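Local atomic coordinates of WbmS, polysaccharide deacetylase involved in O-antigen biosynthesis (Bordetella bronchiseptica, PDB entry 3HFT), a protein that probably removes acetyl groups from polysaccharide precursors during O-antigen biosynthesis, as a zinc-binding member of the polysaccharide deacetylase family. Residues A22-S25 with D26-I29; S123-S126 with H127-Q131. All blocks are in the same frame, centred on the assembly; numbering follows the deposited sequence.

Interaction 1 (A22-S25 with D26-I29); sequences ARIS and DIDI
D26 OD1 takes three approaches at once: NH2 of R23 at 2.7 Å from OD1, a weak bond from R23 NE, and a water that also donates to S25 OG. The NH2 bond uses the syn lone pair of OD1 and forms a salt bridge. Both nitrogens converge on one oxygen, and the guanidinium and carboxylate planes stand 60° apart, so this is not a flat two-oxygen pairing. The second oxygen serves the backbone: OD2 accepts R23 N at 2.8 Å, on its anti side and out of the carboxylate plane. With CG of D26 beside its own backbone N (chi1 -67°), the carboxylate turns back toward R23, whose chain bends at chi3 and brings the guanidinium round to OD1. In return D26 N donates to R23 O at 2.9 Å, closing one short turn, and I27 N to I24 O at 3.1 Å closes the next. An aspartate accepting the backbone N-H three residues earlier, at the start of the 3-10 turn, resembles the reciprocal half of a capping box. Beneath, I24 CG2 and I27 CD1 lie 4.3 Å apart, and both isoleucines pack on F40 of strand 39-44. S25 OG bonds to E88. One carboxylate thus ties a side chain, a backbone N-H and a water together, which probably restrains the turn and R23 jointly and compensates the charge of D26.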
ATOM      1  N   ALA A  22      17.229   9.138 -12.009  1.00 31.40           N
ATOM      2  CA  ALA A  22      17.966   8.740 -10.833  1.00 31.22           C
ATOM      3  C   ALA A  22      17.671   7.288 -10.450  1.00 32.69           C
ATOM      4  O   ALA A  22      16.799   6.638 -11.027  1.00 33.58           O
ATOM      5  CB  ALA A  22      17.622   9.697  -9.685  1.00 34.29           C
ATOM      6  N   ARG A  23      18.469   6.783  -9.511  1.00 33.39           N
ATOM      7  CA  ARG A  23      18.276   5.482  -8.911  1.00 31.13           C
ATOM      8  C   ARG A  23      17.446   5.621  -7.635  1.00 32.51           C
ATOM      9  O   ARG A  23      17.489   6.650  -6.969  1.00 32.15           O
ATOM     10  CB  ARG A  23      19.633   4.901  -8.548  1.00 32.60           C
ATOM     11  CG  ARG A  23      20.547   4.786  -9.750  1.00 36.10           C
ATOM     12  CD  ARG A  23      21.935   4.461  -9.306  1.00 41.84           C
ATOM     13  NE  ARG A  23      22.479   5.526  -8.495  1.00 46.76           N
ATOM     14  CZ  ARG A  23      23.541   6.259  -8.789  1.00 51.01           C
ATOM     15  NH1 ARG A  23      24.245   6.061  -9.891  1.00 55.40           N
ATOM     16  NH2 ARG A  23      23.917   7.191  -7.943  1.00 48.30           N
ATOM     17  N   ILE A  24      16.701   4.586  -7.271  1.00 33.46           N
ATOM     18  CA  ILE A  24      15.924   4.665  -6.023  1.00 31.84           C
ATOM     19  C   ILE A  24      16.825   5.013  -4.823  1.00 32.84           C
ATOM     20  O   ILE A  24      16.450   5.850  -3.996  1.00 33.04           O
ATOM     21  CB  ILE A  24      15.091   3.353  -5.777  1.00 33.37           C
ATOM     22  CG1 ILE A  24      14.015   3.163  -6.871  1.00 35.34           C
ATOM     23  CG2 ILE A  24      14.489   3.310  -4.356  1.00 34.44           C
ATOM     24  CD1 ILE A  24      12.776   4.115  -6.771  1.00 31.61           C
ATOM     25  N   SER A  25      18.031   4.437  -4.733  1.00 31.21           N
ATOM     26  CA  SER A  25      18.899   4.737  -3.586  1.00 33.28           C
ATOM     27  C   SER A  25      19.470   6.151  -3.586  1.00 34.18           C
ATOM     28  O   SER A  25      20.166   6.538  -2.633  1.00 35.87           O
ATOM     29  CB  SER A  25      20.051   3.744  -3.518  1.00 33.44           C
ATOM     30  OG  SER A  25      20.715   3.692  -4.761  1.00 37.03           O
ATOM     31  N   ASP A  26      19.170   6.944  -4.612  1.00 34.30           N
ATOM     32  CA  ASP A  26      19.588   8.348  -4.625  1.00 33.79           C
ATOM     33  C   ASP A  26      18.623   9.211  -3.800  1.00 34.10           C
ATOM     34  O   ASP A  26      18.938  10.349  -3.494  1.00 34.58           O
ATOM     35  CB  ASP A  26      19.659   8.898  -6.053  1.00 32.14           C
ATOM     36  CG  ASP A  26      20.751   8.264  -6.889  1.00 33.05           C
ATOM     37  OD1 ASP A  26      21.842   7.987  -6.372  1.00 32.40           O
ATOM     38  OD2 ASP A  26      20.531   8.084  -8.105  1.00 31.92           O
ATOM     39  N   ILE A  27      17.466   8.668  -3.410  1.00 33.51           N
ATOM     40  CA  ILE A  27      16.481   9.411  -2.619  1.00 33.92           C
ATOM     41  C   ILE A  27      17.048   9.661  -1.224  1.00 36.61           C
ATOM     42  O   ILE A  27      17.467   8.722  -0.541  1.00 35.72           O
ATOM     43  CB  ILE A  27      15.160   8.637  -2.500  1.00 33.58           C
ATOM     44  CG1 ILE A  27      14.520   8.515  -3.896  1.00 32.45           C
ATOM     45  CG2 ILE A  27      14.172   9.303  -1.479  1.00 33.97           C
ATOM     46  CD1 ILE A  27      13.414   7.464  -4.031  1.00 34.33           C
ATOM     47  N   ASP A  28      17.101  10.928  -0.842  1.00 35.01           N
ATOM     48  CA  ASP A  28      17.535  11.329   0.476  1.00 37.20           C
ATOM     49  C   ASP A  28      16.326  12.028   1.065  1.00 36.54           C
ATOM     50  O   ASP A  28      15.972  13.140   0.657  1.00 37.55           O
ATOM     51  CB  ASP A  28      18.719  12.268   0.388  1.00 36.32           C
ATOM     52  CG  ASP A  28      19.169  12.783   1.745  1.00 41.33           C
ATOM     53  OD1 ASP A  28      18.486  12.549   2.771  1.00 39.47           O
ATOM     54  OD2 ASP A  28      20.223  13.447   1.784  1.00 46.60           O
ATOM     55  N   ILE A  29      15.697  11.352   2.012  1.00 38.33           N
ATOM     56  CA  ILE A  29      14.445  11.817   2.596  1.00 39.31           C
ATOM     57  C   ILE A  29      14.623  13.199   3.221  1.00 40.40           C
ATOM     58  O   ILE A  29      13.673  13.934   3.353  1.00 39.46           O
ATOM     59  CB  ILE A  29      13.905  10.779   3.642  1.00 39.74           C
ATOM     60  CG1 ILE A  29      12.420  10.991   3.906  1.00 36.47           C
ATOM     61  CG2 ILE A  29      14.769  10.783   4.923  1.00 43.88           C
ATOM     62  CD1 ILE A  29      11.595  10.901   2.650  1.00 38.07           C
TER
HETATM   63  O   HOH W   1      22.594   5.454  -4.997  1.00 49.30           O

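Interaction 2 (S123-S126 with H127-Q131); sequences SVRS and HSLVQ. With EDO (1,2-ethanediol), chain F.
R125 and L129 lie side by side and point the same way, R125 CG resting against L129 CD2 at 3.8 Å. The R125 chain runs extended to CD, then bends at chi3 to carry the guanidinium onward to C148 O, T42 and D44, with Y175 in cation-pi contact. S126 OG, held beside the backbone N (chi1 -62°), donates to V130 O at 2.8 Å, in the carbonyl plane. Between these contacts the backbone makes a type II beta turn, H127 and S128 at its corners, closed by L129 N to S126 O at 2.9 Å. H127 CB leaves on the far side from the 123-126 segment, and with CG anti to the backbone N (chi1 -177°) ND1 reaches the zinc ion that D46 and H92 also bind. This Asp-His-His site is that of metal-dependent polysaccharide deacetylases, so the turn probably presents H127 to the active site. S128 OG lies 3.4 Å above the plane of this ring, offset toward its rim, and is itself hydrogen-bonded to N96. S128 N grips O1 of a 1,2-ethanediol, probably from the crystallisation liquor, at 2.7 Å; H208 also bonds this diol. The turn follows strand 123-124 and precedes helix 133-141: S126 packs on F139 and V130 on I135 of that helix, V130 also meets helix 96-100, and Q131 packs against Q131 of the second subunit.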
ATOM      1  N   SER A 123      17.058  -1.700  -1.907  1.00 31.12           N
ATOM      2  CA  SER A 123      15.736  -1.426  -2.469  1.00 33.66           C
ATOM      3  C   SER A 123      14.958  -2.695  -2.798  1.00 34.13           C
ATOM      4  O   SER A 123      15.520  -3.670  -3.290  1.00 32.79           O
ATOM      5  CB  SER A 123      15.833  -0.511  -3.703  1.00 34.59           C
ATOM      6  OG  SER A 123      16.414   0.747  -3.376  1.00 37.19           O
ATOM      7  N   VAL A 124      13.649  -2.667  -2.535  1.00 34.00           N
ATOM      8  CA  VAL A 124      12.803  -3.811  -2.775  1.00 34.75           C
ATOM      9  C   VAL A 124      11.421  -3.434  -3.275  1.00 33.89           C
ATOM     10  O   VAL A 124      10.834  -2.433  -2.843  1.00 32.67           O
ATOM     11  CB  VAL A 124      12.629  -4.670  -1.466  1.00 35.88           C
ATOM     12  CG1 VAL A 124      12.062  -3.810  -0.303  1.00 34.24           C
ATOM     13  CG2 VAL A 124      11.723  -5.881  -1.714  1.00 35.90           C
ATOM     14  N   ARG A 125      10.909  -4.242  -4.200  1.00 32.51           N
ATOM     15  CA  ARG A 125       9.506  -4.193  -4.593  1.00 32.64           C
ATOM     16  C   ARG A 125       9.074  -5.638  -4.638  1.00 35.29           C
ATOM     17  O   ARG A 125       9.810  -6.482  -5.175  1.00 37.04           O
ATOM     18  CB  ARG A 125       9.266  -3.545  -5.950  1.00 31.50           C
ATOM     19  CG  ARG A 125       7.774  -3.456  -6.283  1.00 31.75           C
ATOM     20  CD  ARG A 125       7.612  -2.810  -7.619  1.00 37.39           C
ATOM     21  NE  ARG A 125       7.899  -1.387  -7.599  1.00 36.40           N
ATOM     22  CZ  ARG A 125       8.516  -0.728  -8.579  1.00 38.91           C
ATOM     23  NH1 ARG A 125       9.028  -1.366  -9.623  1.00 36.70           N
ATOM     24  NH2 ARG A 125       8.667   0.583  -8.488  1.00 36.07           N
ATOM     25  N   SER A 126       7.922  -5.928  -4.025  1.00 35.13           N
ATOM     26  CA  SER A 126       7.400  -7.298  -3.977  1.00 34.73           C
ATOM     27  C   SER A 126       6.666  -7.660  -5.247  1.00 34.70           C
ATOM     28  O   SER A 126       5.914  -6.852  -5.785  1.00 34.50           O
ATOM     29  CB  SER A 126       6.436  -7.477  -2.812  1.00 36.86           C
ATOM     30  OG  SER A 126       7.081  -7.248  -1.571  1.00 36.96           O
ATOM     31  N   HIS A 127       6.869  -8.894  -5.727  1.00 32.98           N
ATOM     32  CA  HIS A 127       6.090  -9.387  -6.835  1.00 34.98           C
ATOM     33  C   HIS A 127       4.635  -9.348  -6.397  1.00 35.99           C
ATOM     34  O   HIS A 127       4.314  -9.704  -5.247  1.00 33.95           O
ATOM     35  CB  HIS A 127       6.458 -10.806  -7.255  1.00 35.53           C
ATOM     36  CG  HIS A 127       5.687 -11.250  -8.453  1.00 37.97           C
ATOM     37  ND1 HIS A 127       5.745 -10.565  -9.648  1.00 39.53           N
ATOM     38  CD2 HIS A 127       4.790 -12.252  -8.628  1.00 37.10           C
ATOM     39  CE1 HIS A 127       4.950 -11.160 -10.526  1.00 39.81           C
ATOM     40  NE2 HIS A 127       4.348 -12.175  -9.927  1.00 39.49           N
ATOM     41  N   SER A 128       3.781  -8.840  -7.283  1.00 33.58           N
ATOM     42  CA  SER A 128       2.343  -8.644  -7.002  1.00 34.52           C
ATOM     43  C   SER A 128       2.055  -7.693  -5.830  1.00 35.10           C
ATOM     44  O   SER A 128       0.948  -7.683  -5.288  1.00 35.17           O
ATOM     45  CB  SER A 128       1.626  -9.977  -6.823  1.00 37.24           C
ATOM     46  OG  SER A 128       1.689 -10.671  -8.073  1.00 42.09           O
ATOM     47  N   LEU A 129       3.068  -6.914  -5.452  1.00 32.04           N
ATOM     48  CA  LEU A 129       2.931  -5.884  -4.423  1.00 33.66           C
ATOM     49  C   LEU A 129       2.438  -6.468  -3.121  1.00 32.47           C
ATOM     50  O   LEU A 129       1.652  -5.855  -2.386  1.00 33.23           O
ATOM     51  CB  LEU A 129       2.023  -4.751  -4.953  1.00 34.58           C
ATOM     52  CG  LEU A 129       2.506  -4.071  -6.247  1.00 37.02           C
ATOM     53  CD1 LEU A 129       1.644  -2.852  -6.616  1.00 30.23           C
ATOM     54  CD2 LEU A 129       3.982  -3.653  -6.152  1.00 34.23           C
ATOM     55  N   VAL A 130       2.914  -7.679  -2.825  1.00 33.68           N
ATOM     56  CA  VAL A 130       2.589  -8.311  -1.566  1.00 30.22           C
ATOM     57  C   VAL A 130       3.322  -7.563  -0.446  1.00 31.72           C
ATOM     58  O   VAL A 130       4.555  -7.439  -0.449  1.00 31.38           O
ATOM     59  CB  VAL A 130       2.963  -9.828  -1.518  1.00 30.60           C
ATOM     60  CG1 VAL A 130       2.565 -10.405  -0.128  1.00 31.91           C
ATOM     61  CG2 VAL A 130       2.331 -10.648  -2.661  1.00 30.43           C
ATOM     62  N   GLN A 131       2.570  -7.069   0.532  1.00 32.68           N
ATOM     63  CA  GLN A 131       3.145  -6.274   1.619  1.00 33.03           C
ATOM     64  C   GLN A 131       2.275  -6.417   2.856  1.00 33.76           C
ATOM     65  O   GLN A 131       1.117  -6.875   2.767  1.00 31.15           O
ATOM     66  CB  GLN A 131       3.251  -4.815   1.184  1.00 37.20           C
ATOM     67  CG  GLN A 131       1.928  -4.226   0.747  1.00 36.56           C
ATOM     68  CD  GLN A 131       2.087  -2.985  -0.110  1.00 33.71           C
ATOM     69  OE1 GLN A 131       2.318  -1.890   0.410  1.00 34.85           O
ATOM     70  NE2 GLN A 131       1.940  -3.151  -1.440  1.00 31.99           N
TER
HETATM   71  C1  EDO F 261       4.315  -6.126  -9.428  1.00 45.88           C
HETATM   72  O1  EDO F 261       4.161  -7.553  -9.578  1.00 36.55           O
HETATM   73  C2  EDO F 261       4.831  -5.569 -10.756  1.00 48.48           C
HETATM   74  O2  EDO F 261       5.904  -6.392 -11.307  1.00 40.66           O

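Both contacts are partly buried local turns, and they meet at one point: I24 CG2 of interaction 1 lies 3.4 Å from S123 OG of interaction 2. E88 of strand 87-91 joins them further, one carboxylate oxygen bonding S25 OG and the other S123 OG. Interaction 1, before strand 39-44, relies on a charged pair on one side and isoleucines packed over the parallel sheet on the other. Interaction 2 has no salt bridge across its segments; a serine hydroxyl, the backbone and an arginine-leucine packing shape it. It lies nearer the centre of the chain, holds a zinc ligand and reaches the second subunit, which interaction 1 does not touch.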